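Local coordinates for protein phosphoserine phosphatase (Homo sapiens, PDB 6HYY) that hydrolyses L-3-phosphoserine to serine and phosphate as a magnesium-dependent phosphatase of the haloacid dehalogenase-like family, at residues 1-9 and 207-218; 9-20 and 167-175. All blocks are in the same frame, centred on the assembly; numbering follows the deposited sequence.

Contact 1 of 2, residues 1-9 and 207-218; sequences SELRKLFYS and WYITDFVELLGE
Leu3 and Trp207 mark where helix 2-8 passes strand 207-209, almost square to it: the axes make an angle of 102° and come within 10.3 Å. The same helix also meets residues 212-215, with the CA atoms of Arg4 and Leu215 6.1 Å apart. Leucines suit this face, since their branched ends fill the angle between helix, strand and turn. Leu6 lays CD2 over one face of the Trp207 indole, 3.5 Å from the centroid of the five-membered ring, a CH-pi contact. Leu3, whose CG lies anti to the backbone N (chi1 172°), spreads its two methyls: CD1 runs by Trp207 CE3, while CD2 reaches Ile209 CG2 and Leu215 CD2, both at 3.6 Å. The other methyl of Leu215, CD1, sits above a face of the Phe7 ring, 4.0 Å from its centroid. Arg4 turns NE to the carbonyl of Gly217, in a poorly ordered tail where the modelled bond is doubtfully short. Beyond the contact, Leu3 and Phe7 pack on Ile190, Leu6 on Ile171 and Phe7 on Ile173; the N-terminal helix thus lies against side chains of strands 170-174, 188-192 and 207-209, with helix 87-96 also against Phe7.

Contact 2 of 2, residues 9-20 and 167-175; sequences SADAVCFDVDST and FKKIIMIGD. With MG (magnesium ion), chain D; SER (serine), chain E.
Ala12 receives Phe167 at the start of the 167-175 segment: its CB stands over the centre of the ring, 3.6 Å from the centroid, a CH-pi contact that a small methyl allows. The amides of Lys168 and Lys169 then turn to the Asp11 carboxylate, the first reaching OD2 on its syn side and the second OD1 from above the plane, each at 2.9 Å from N to O. Asp11 can offer both oxygens because CG is tucked between its backbone N and carbonyl carbon (chi1 59°). An alanine here would remove the carboxylate and is likely to leave these two amides without their acceptors. Strand 170-174 runs parallel to strand 12-16, their axes 4.7 Å apart, and backbone bonds alternate across them, from Ile171 N to Ala12 O through to Asp16 N to Ile173 O. Ile170 and Met172 lie on the sheet face of Ala12 and Cys14; Ile171 and Ile173 share the other with Val13 and Phe15, where Ile173 CD1 meets Val13 CG1 at 3.7 Å. Beta-branched residues suit such strands. Gly174 CA comes within 3.7 Å of Asp16 CB, so close that a side chain here would clash. Asp175 closes the segment: its OD1 binds magnesium at 2.3 Å, its OD2 pairs with Arg198, and Asp16 OD2 binds the same ion at 2.2 Å; Asp18 O and three waters complete the six ligands. The cation probably offsets repulsion between the carboxylates. The bound serine's OG donates a hydrogen bond to Asp16 OD1 (2.5 Å), which also pairs with Lys154; the strand ends thus gather metal ligands and serine in one site, as in haloacid dehalogenase-like enzymes.

Overall arrangement
Contact 2 lies closer to the centre of the molecule than contact 1 (about 10 against 19 Å, centre to centre) and is mostly buried, whereas contact 1 is only partly buried, at the edge where strand 207-209 ends the sheet. Both reach that same sheet and share Ser9, since helix 2-8 is followed, after a short loop, by strand 12-16; along the sequence, contact 2 is nested inside the loop that contact 1 closes. They meet directly where Phe7 CE1 packs on Ile173 CD1 at 3.7 Å. Their chemistry follows their place: contact 1 relies on leucines and aromatic rings, with an arginine and a tyrosine reaching the poorly ordered Gly217 and Glu218, while contact 2 combines regular strand pairing with a cluster of acids around magnesium.

Contact 1 of 2, residues 1-9 and 207-218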
loop_
_atom_site.group_PDB
_atom_site.type_symbol
_atom_site.label_atom_id
_atom_site.label_comp_id
_atom_site.label_asym_id
_atom_site.label_seq_id
_atom_site.Cartn_x
_atom_site.Cartn_y
_atom_site.Cartn_z
ATOM N N SER A 1 -24.901 1.013 5.062
ATOM C CA SER A 1 -25.484 0.017 4.169
ATOM C C SER A 1 -25.247 0.387 2.708
ATOM O O SER A 1 -24.986 -0.484 1.879
ATOM C CB SER A 1 -26.981 -0.140 4.435
ATOM O OG SER A 1 -27.738 0.663 3.549
ATOM N N GLU A 2 -25.356 1.680 2.393
ATOM C CA GLU A 2 -24.987 2.140 1.058
ATOM C C GLU A 2 -23.510 1.889 0.788
ATOM O O GLU A 2 -23.122 1.541 -0.334
ATOM C CB GLU A 2 -25.320 3.623 0.897
ATOM C CG GLU A 2 -26.813 3.926 0.843
ATOM C CD GLU A 2 -27.448 3.592 -0.504
ATOM O OE1 GLU A 2 -28.317 4.366 -0.960
ATOM O OE2 GLU A 2 -27.092 2.559 -1.111
ATOM N N LEU A 3 -22.674 2.058 1.812
ATOM C CA LEU A 3 -21.269 1.685 1.702
ATOM C C LEU A 3 -21.120 0.203 1.392
ATOM O O LEU A 3 -20.342 -0.188 0.513
ATOM C CB LEU A 3 -20.541 2.034 2.997
ATOM C CG LEU A 3 -19.107 1.527 3.088
ATOM C CD1 LEU A 3 -18.257 2.200 2.038
ATOM C CD2 LEU A 3 -18.562 1.782 4.480
ATOM N N ARG A 4 -21.860 -0.642 2.113
ATOM C CA ARG A 4 -21.752 -2.080 1.895
ATOM C C ARG A 4 -22.267 -2.477 0.523
ATOM O O ARG A 4 -21.712 -3.379 -0.111
ATOM C CB ARG A 4 -22.504 -2.831 2.982
ATOM C CG ARG A 4 -21.847 -2.695 4.316
ATOM C CD ARG A 4 -22.852 -2.347 5.371
ATOM N NE ARG A 4 -22.271 -2.532 6.692
ATOM C CZ ARG A 4 -22.294 -1.612 7.648
ATOM N NH1 ARG A 4 -22.889 -0.445 7.434
ATOM N NH2 ARG A 4 -21.731 -1.867 8.824
ATOM N N LYS A 5 -23.331 -1.823 0.052
ATOM C CA LYS A 5 -23.805 -2.065 -1.308
ATOM C C LYS A 5 -22.706 -1.778 -2.322
ATOM O O LYS A 5 -22.454 -2.583 -3.228
ATOM C CB LYS A 5 -25.036 -1.206 -1.591
ATOM C CG LYS A 5 -26.258 -1.571 -0.765
ATOM C CD LYS A 5 -27.460 -0.704 -1.131
ATOM C CE LYS A 5 -27.869 -0.872 -2.592
ATOM N NZ LYS A 5 -27.169 0.055 -3.536
ATOM N N LEU A 6 -22.040 -0.630 -2.182
ATOM C CA LEU A 6 -20.901 -0.322 -3.043
ATOM C C LEU A 6 -19.819 -1.385 -2.919
ATOM O O LEU A 6 -19.333 -1.920 -3.923
ATOM C CB LEU A 6 -20.334 1.054 -2.690
ATOM C CG LEU A 6 -18.909 1.288 -3.211
ATOM C CD1 LEU A 6 -18.919 1.463 -4.722
ATOM C CD2 LEU A 6 -18.247 2.465 -2.514
ATOM N N PHE A 7 -19.430 -1.707 -1.684
ATOM C CA PHE A 7 -18.333 -2.642 -1.462
ATOM C C PHE A 7 -18.628 -3.998 -2.093
ATOM O O PHE A 7 -17.742 -4.614 -2.700
ATOM C CB PHE A 7 -18.070 -2.771 0.042
ATOM C CG PHE A 7 -16.756 -3.422 0.381
ATOM C CD1 PHE A 7 -15.556 -2.803 0.066
ATOM C CD2 PHE A 7 -16.720 -4.645 1.033
ATOM C CE1 PHE A 7 -14.350 -3.392 0.378
ATOM C CE2 PHE A 7 -15.512 -5.247 1.350
ATOM C CZ PHE A 7 -14.322 -4.614 1.022
ATOM N N TYR A 8 -19.882 -4.446 -2.020
ATOM C CA TYR A 8 -20.259 -5.761 -2.531
ATOM C C TYR A 8 -20.451 -5.794 -4.036
ATOM O O TYR A 8 -20.581 -6.886 -4.598
ATOM C CB TYR A 8 -21.525 -6.255 -1.824
ATOM C CG TYR A 8 -21.164 -6.729 -0.451
ATOM C CD1 TYR A 8 -21.387 -8.036 -0.047
ATOM C CD2 TYR A 8 -20.510 -5.875 0.418
ATOM C CE1 TYR A 8 -21.004 -8.444 1.211
ATOM C CE2 TYR A 8 -20.134 -6.256 1.638
ATOM C CZ TYR A 8 -20.374 -7.529 2.040
ATOM O OH TYR A 8 -19.947 -7.833 3.291
ATOM N N SER A 9 -20.458 -4.644 -4.701
ATOM C CA SER A 9 -20.525 -4.603 -6.153
ATOM C C SER A 9 -19.152 -4.695 -6.815
ATOM O O SER A 9 -19.079 -4.801 -8.044
ATOM C CB SER A 9 -21.221 -3.318 -6.608
ATOM O OG SER A 9 -20.408 -2.186 -6.354
ATOM N N TRP A 207 -16.643 8.223 0.625
ATOM C CA TRP A 207 -16.694 7.071 1.511
ATOM C C TRP A 207 -15.459 7.082 2.392
ATOM O O TRP A 207 -14.344 7.252 1.892
ATOM C CB TRP A 207 -16.753 5.762 0.714
ATOM C CG TRP A 207 -17.772 5.764 -0.381
ATOM C CD1 TRP A 207 -17.542 5.903 -1.721
ATOM C CD2 TRP A 207 -19.186 5.616 -0.229
ATOM N NE1 TRP A 207 -18.730 5.841 -2.414
ATOM C CE2 TRP A 207 -19.754 5.670 -1.519
ATOM C CE3 TRP A 207 -20.027 5.451 0.873
ATOM C CZ2 TRP A 207 -21.127 5.560 -1.736
ATOM C CZ3 TRP A 207 -21.393 5.338 0.654
ATOM C CH2 TRP A 207 -21.925 5.396 -0.638
ATOM N N TYR A 208 -15.656 6.913 3.700
ATOM C CA TYR A 208 -14.539 6.963 4.637
ATOM C C TYR A 208 -14.866 6.091 5.837
ATOM O O TYR A 208 -15.974 6.180 6.377
ATOM C CB TYR A 208 -14.257 8.397 5.098
ATOM C CG TYR A 208 -12.901 8.574 5.751
ATOM C CD1 TYR A 208 -11.754 8.796 4.984
ATOM C CD2 TYR A 208 -12.766 8.523 7.130
ATOM C CE1 TYR A 208 -10.517 8.965 5.574
ATOM C CE2 TYR A 208 -11.531 8.678 7.734
ATOM C CZ TYR A 208 -10.407 8.902 6.961
ATOM O OH TYR A 208 -9.172 9.069 7.552
ATOM N N ILE A 209 -13.911 5.251 6.246
ATOM C CA ILE A 209 -14.072 4.387 7.411
ATOM C C ILE A 209 -12.844 4.498 8.308
ATOM O O ILE A 209 -11.751 4.846 7.866
ATOM C CB ILE A 209 -14.301 2.915 7.015
ATOM C CG1 ILE A 209 -13.059 2.363 6.310
ATOM C CG2 ILE A 209 -15.534 2.783 6.119
ATOM C CD1 ILE A 209 -13.142 0.870 6.009
ATOM N N THR A 210 -13.036 4.195 9.596
ATOM C CA THR A 210 -11.925 4.160 10.541
ATOM C C THR A 210 -11.695 2.780 11.132
ATOM O O THR A 210 -10.815 2.623 11.986
ATOM C CB THR A 210 -12.136 5.161 11.691
ATOM O OG1 THR A 210 -13.454 5.005 12.231
ATOM C CG2 THR A 210 -11.952 6.591 11.200
ATOM N N ASP A 211 -12.459 1.779 10.717
ATOM C CA ASP A 211 -12.251 0.426 11.209
ATOM C C ASP A 211 -12.727 -0.526 10.125
ATOM O O ASP A 211 -13.829 -0.361 9.593
ATOM C CB ASP A 211 -12.999 0.199 12.527
ATOM C CG ASP A 211 -12.515 -1.033 13.275
ATOM O OD1 ASP A 211 -12.344 -2.096 12.637
ATOM O OD2 ASP A 211 -12.303 -0.935 14.503
ATOM N N PHE A 212 -11.889 -1.504 9.779
ATOM C CA PHE A 212 -12.259 -2.425 8.716
ATOM C C PHE A 212 -13.526 -3.215 9.050
ATOM O O PHE A 212 -14.167 -3.738 8.133
ATOM C CB PHE A 212 -11.079 -3.352 8.405
ATOM C CG PHE A 212 -9.995 -2.698 7.565
ATOM C CD1 PHE A 212 -10.310 -2.058 6.364
ATOM C CD2 PHE A 212 -8.677 -2.709 7.984
ATOM C CE1 PHE A 212 -9.308 -1.456 5.604
ATOM C CE2 PHE A 212 -7.671 -2.118 7.227
ATOM C CZ PHE A 212 -7.983 -1.486 6.036
ATOM N N VAL A 213 -13.932 -3.259 10.325
ATOM C CA VAL A 213 -15.196 -3.902 10.694
ATOM C C VAL A 213 -16.370 -3.296 9.933
ATOM O O VAL A 213 -17.352 -3.989 9.644
ATOM C CB VAL A 213 -15.454 -3.816 12.217
ATOM C CG1 VAL A 213 -14.439 -4.632 13.002
ATOM C CG2 VAL A 213 -15.516 -2.373 12.689
ATOM N N GLU A 214 -16.308 -2.000 9.612
ATOM C CA GLU A 214 -17.456 -1.353 8.983
ATOM C C GLU A 214 -17.806 -1.992 7.650
ATOM O O GLU A 214 -18.983 -2.036 7.273
ATOM C CB GLU A 214 -17.194 0.140 8.806
ATOM C CG GLU A 214 -16.904 0.854 10.107
ATOM C CD GLU A 214 -16.497 2.289 9.884
ATOM O OE1 GLU A 214 -17.208 2.985 9.132
ATOM O OE2 GLU A 214 -15.464 2.717 10.444
ATOM N N LEU A 215 -16.809 -2.487 6.920
ATOM C CA LEU A 215 -17.098 -3.265 5.723
ATOM C C LEU A 215 -17.500 -4.692 6.059
ATOM O O LEU A 215 -18.169 -5.343 5.247
ATOM C CB LEU A 215 -15.882 -3.257 4.795
ATOM C CG LEU A 215 -15.421 -1.842 4.467
ATOM C CD1 LEU A 215 -14.115 -1.853 3.695
ATOM C CD2 LEU A 215 -16.510 -1.122 3.682
ATOM N N LEU A 216 -17.096 -5.180 7.236
ATOM C CA LEU A 216 -17.553 -6.431 7.831
ATOM C C LEU A 216 -18.890 -6.283 8.543
ATOM O O LEU A 216 -19.216 -7.104 9.403
ATOM C CB LEU A 216 -16.510 -6.968 8.817
ATOM C CG LEU A 216 -15.079 -7.228 8.335
ATOM C CD1 LEU A 216 -14.120 -7.333 9.515
ATOM C CD2 LEU A 216 -15.031 -8.483 7.493
ATOM N N GLY A 217 -19.639 -5.226 8.238
ATOM C CA GLY A 217 -20.998 -5.101 8.723
ATOM C C GLY A 217 -21.954 -5.611 7.670
ATOM O O GLY A 217 -22.582 -4.828 6.952
ATOM N N GLU A 218 -22.062 -6.930 7.549
ATOM C CA GLU A 218 -22.870 -7.520 6.490
ATOM C C GLU A 218 -23.801 -8.584 7.043
ATOM O O GLU A 218 -25.029 -8.452 6.984
ATOM C CB GLU A 218 -21.972 -8.130 5.413
ATOM C CG GLU A 218 -20.760 -8.917 5.948
ATOM C CD GLU A 218 -20.280 -9.987 4.975
ATOM O OE1 GLU A 218 -20.921 -10.151 3.913
ATOM O OE2 GLU A 218 -19.254 -10.643 5.259
#

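Contact 2 of 2, residues 9-20 and 167-175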
loop_
_atom_site.group_PDB
_atom_site.type_symbol
_atom_site.label_atom_id
_atom_site.label_comp_id
_atom_site.label_asym_id
_atom_site.label_seq_id
_atom_site.Cartn_x
_atom_site.Cartn_y
_atom_site.Cartn_z
ATOM N N SER A 9 -20.458 -4.644 -4.701
ATOM C CA SER A 9 -20.525 -4.603 -6.153
ATOM C C SER A 9 -19.152 -4.695 -6.815
ATOM O O SER A 9 -19.079 -4.801 -8.044
ATOM C CB SER A 9 -21.221 -3.318 -6.608
ATOM O OG SER A 9 -20.408 -2.186 -6.354
ATOM N N ALA A 10 -18.073 -4.661 -6.041
ATOM C CA ALA A 10 -16.728 -4.652 -6.606
ATOM C C ALA A 10 -16.310 -6.049 -7.036
ATOM O O ALA A 10 -16.571 -7.029 -6.333
ATOM C CB ALA A 10 -15.730 -4.121 -5.583
ATOM N N ASP A 11 -15.634 -6.152 -8.180
ATOM C CA ASP A 11 -14.975 -7.420 -8.474
ATOM C C ASP A 11 -13.469 -7.374 -8.252
ATOM O O ASP A 11 -12.826 -8.424 -8.312
ATOM C CB ASP A 11 -15.303 -7.933 -9.888
ATOM C CG ASP A 11 -14.912 -6.987 -10.983
ATOM O OD1 ASP A 11 -14.575 -5.820 -10.722
ATOM O OD2 ASP A 11 -14.957 -7.437 -12.162
ATOM N N ALA A 12 -12.903 -6.207 -7.934
ATOM C CA ALA A 12 -11.509 -6.130 -7.530
ATOM C C ALA A 12 -11.375 -5.018 -6.499
ATOM O O ALA A 12 -12.025 -3.976 -6.607
ATOM C CB ALA A 12 -10.560 -5.897 -8.717
ATOM N N VAL A 13 -10.551 -5.253 -5.475
ATOM C CA VAL A 13 -10.272 -4.242 -4.464
ATOM C C VAL A 13 -8.766 -4.111 -4.351
ATOM O O VAL A 13 -8.066 -5.113 -4.176
ATOM C CB VAL A 13 -10.884 -4.614 -3.104
ATOM C CG1 VAL A 13 -10.390 -3.632 -2.021
ATOM C CG2 VAL A 13 -12.394 -4.638 -3.165
ATOM N N CYS A 14 -8.267 -2.890 -4.481
ATOM C CA CYS A 14 -6.845 -2.606 -4.339
ATOM C C CYS A 14 -6.639 -1.875 -3.026
ATOM O O CYS A 14 -7.316 -0.878 -2.764
ATOM C CB CYS A 14 -6.302 -1.742 -5.473
ATOM S SG CYS A 14 -6.536 -2.475 -7.105
ATOM N N PHE A 15 -5.731 -2.383 -2.203
ATOM C CA PHE A 15 -5.400 -1.765 -0.930
ATOM C C PHE A 15 -4.037 -1.104 -1.015
ATOM O O PHE A 15 -3.064 -1.734 -1.447
ATOM C CB PHE A 15 -5.334 -2.797 0.187
ATOM C CG PHE A 15 -6.650 -3.359 0.619
ATOM C CD1 PHE A 15 -7.408 -2.744 1.611
ATOM C CD2 PHE A 15 -7.123 -4.537 0.053
ATOM C CE1 PHE A 15 -8.613 -3.275 2.022
ATOM C CE2 PHE A 15 -8.330 -5.096 0.477
ATOM C CZ PHE A 15 -9.092 -4.452 1.446
ATOM N N ASP A 16 -3.969 0.147 -0.570
ATOM C CA ASP A 16 -2.716 0.749 -0.148
ATOM C C ASP A 16 -2.126 -0.059 1.009
ATOM O O ASP A 16 -2.864 -0.576 1.850
ATOM C CB ASP A 16 -3.020 2.193 0.277
ATOM C CG ASP A 16 -1.852 2.885 0.962
ATOM O OD1 ASP A 16 -0.764 2.923 0.382
ATOM O OD2 ASP A 16 -2.067 3.410 2.061
ATOM N N VAL A 17 -0.796 -0.163 1.060
ATOM C CA VAL A 17 -0.168 -0.903 2.159
ATOM C C VAL A 17 0.151 -0.015 3.367
ATOM O O VAL A 17 -0.425 -0.209 4.453
ATOM C CB VAL A 17 1.084 -1.646 1.660
ATOM C CG1 VAL A 17 1.769 -2.357 2.826
ATOM C CG2 VAL A 17 0.704 -2.640 0.563
ATOM N N ASP A 18 1.055 0.965 3.209
ATOM C CA ASP A 18 1.532 1.718 4.378
ATOM C C ASP A 18 0.402 2.518 5.023
ATOM O O ASP A 18 -0.258 3.333 4.370
ATOM C CB ASP A 18 2.669 2.699 4.042
ATOM C CG ASP A 18 3.966 2.025 3.581
ATOM O OD1 ASP A 18 4.201 0.835 3.865
ATOM O OD2 ASP A 18 4.777 2.718 2.919
ATOM N N SER A 19 0.217 2.313 6.327
ATOM C CA SER A 19 -0.800 2.931 7.169
ATOM C C SER A 19 -2.217 2.507 6.815
ATOM O O SER A 19 -3.168 3.004 7.417
ATOM C CB SER A 19 -0.699 4.461 7.167
ATOM O OG SER A 19 0.593 4.838 7.607
ATOM N N THR A 20 -2.387 1.554 5.891
ATOM C CA THR A 20 -3.705 1.000 5.597
ATOM C C THR A 20 -3.730 -0.485 5.937
ATOM O O THR A 20 -4.302 -0.855 6.960
ATOM C CB THR A 20 -4.089 1.261 4.142
ATOM O OG1 THR A 20 -4.195 2.682 3.966
ATOM C CG2 THR A 20 -5.425 0.657 3.835
ATOM N N PHE A 167 -11.667 -5.669 -15.318
ATOM C CA PHE A 167 -12.587 -5.694 -14.189
ATOM C C PHE A 167 -13.730 -4.695 -14.379
ATOM O O PHE A 167 -13.518 -3.584 -14.865
ATOM C CB PHE A 167 -11.849 -5.351 -12.889
ATOM C CG PHE A 167 -10.844 -6.383 -12.441
ATOM C CD1 PHE A 167 -11.231 -7.661 -12.086
ATOM C CD2 PHE A 167 -9.497 -6.030 -12.320
ATOM C CE1 PHE A 167 -10.291 -8.597 -11.639
ATOM C CE2 PHE A 167 -8.557 -6.960 -11.888
ATOM C CZ PHE A 167 -8.962 -8.248 -11.557
ATOM N N LYS A 168 -14.936 -5.086 -13.924
ATOM C CA LYS A 168 -16.108 -4.208 -14.003
ATOM C C LYS A 168 -16.050 -3.064 -13.004
ATOM O O LYS A 168 -16.426 -1.932 -13.325
ATOM C CB LYS A 168 -17.401 -4.996 -13.802
ATOM C CG LYS A 168 -17.362 -6.271 -14.532
ATOM C CD LYS A 168 -17.699 -5.837 -15.936
ATOM C CE LYS A 168 -17.710 -7.035 -16.820
ATOM N NZ LYS A 168 -18.775 -7.896 -16.408
ATOM N N LYS A 169 -15.581 -3.330 -11.793
ATOM C CA LYS A 169 -15.703 -2.343 -10.730
ATOM C C LYS A 169 -14.528 -2.547 -9.778
ATOM O O LYS A 169 -14.541 -3.483 -8.976
ATOM C CB LYS A 169 -17.034 -2.480 -10.009
ATOM C CG LYS A 169 -17.233 -1.429 -8.921
ATOM C CD LYS A 169 -18.702 -1.096 -8.741
ATOM C CE LYS A 169 -18.891 0.304 -8.179
ATOM N NZ LYS A 169 -20.340 0.583 -7.922
ATOM N N ILE A 170 -13.531 -1.670 -9.878
ATOM C CA ILE A 170 -12.347 -1.695 -9.021
ATOM C C ILE A 170 -12.475 -0.602 -7.967
ATOM O O ILE A 170 -12.671 0.575 -8.292
ATOM C CB ILE A 170 -11.060 -1.495 -9.835
ATOM C CG1 ILE A 170 -10.937 -2.519 -10.940
ATOM C CG2 ILE A 170 -9.825 -1.600 -8.938
ATOM C CD1 ILE A 170 -9.738 -2.234 -11.838
ATOM N N ILE A 171 -12.307 -0.969 -6.699
ATOM C CA ILE A 171 -12.335 -0.014 -5.596
ATOM C C ILE A 171 -10.919 0.133 -5.064
ATOM O O ILE A 171 -10.222 -0.870 -4.862
ATOM C CB ILE A 171 -13.284 -0.473 -4.477
ATOM C CG1 ILE A 171 -14.720 -0.597 -5.025
ATOM C CG2 ILE A 171 -13.222 0.489 -3.280
ATOM C CD1 ILE A 171 -15.755 -0.916 -3.972
ATOM N N MET A 172 -10.489 1.377 -4.863
ATOM C CA MET A 172 -9.221 1.675 -4.193
ATOM C C MET A 172 -9.491 2.019 -2.729
ATOM O O MET A 172 -10.418 2.776 -2.446
ATOM C CB MET A 172 -8.524 2.857 -4.866
ATOM C CG MET A 172 -7.247 3.292 -4.175
ATOM S SD MET A 172 -5.868 2.224 -4.640
ATOM C CE MET A 172 -4.777 2.333 -3.211
ATOM N N ILE A 173 -8.710 1.437 -1.812
ATOM C CA ILE A 173 -8.847 1.685 -0.372
ATOM C C ILE A 173 -7.510 2.138 0.172
ATOM O O ILE A 173 -6.510 1.432 0.020
ATOM C CB ILE A 173 -9.333 0.434 0.376
ATOM C CG1 ILE A 173 -10.695 -0.008 -0.179
ATOM C CG2 ILE A 173 -9.386 0.724 1.904
ATOM C CD1 ILE A 173 -11.368 -1.160 0.574
ATOM N N GLY A 174 -7.491 3.309 0.809
ATOM C CA GLY A 174 -6.231 3.799 1.353
ATOM C C GLY A 174 -6.438 5.026 2.211
ATOM O O GLY A 174 -7.538 5.584 2.293
ATOM N N ASP A 175 -5.357 5.420 2.879
ATOM C CA ASP A 175 -5.425 6.485 3.869
ATOM C C ASP A 175 -5.065 7.859 3.336
ATOM O O ASP A 175 -5.409 8.857 3.981
ATOM C CB ASP A 175 -4.491 6.170 5.046
ATOM C CG ASP A 175 -3.028 6.200 4.648
ATOM O OD1 ASP A 175 -2.648 5.434 3.749
ATOM O OD2 ASP A 175 -2.242 6.993 5.228
HETATM MG MG MG D . -0.658 4.928 2.773
HETATM N N SER E . 4.440 3.962 0.727
HETATM C CA SER E . 3.332 3.387 -0.027
HETATM C C SER E . 2.760 4.423 -0.986
HETATM O O SER E . 1.552 4.633 -0.979
HETATM C CB SER E . 2.232 2.910 0.895
HETATM O OG SER E . 1.519 1.801 0.399
HETATM O OXT SER E . 3.462 5.090 -1.753
HETATM O O HOH W 1 0.204 6.403 4.227
HETATM O O HOH W 2 1.167 5.291 1.946
HETATM O O HOH W 3 -1.055 6.383 1.131
#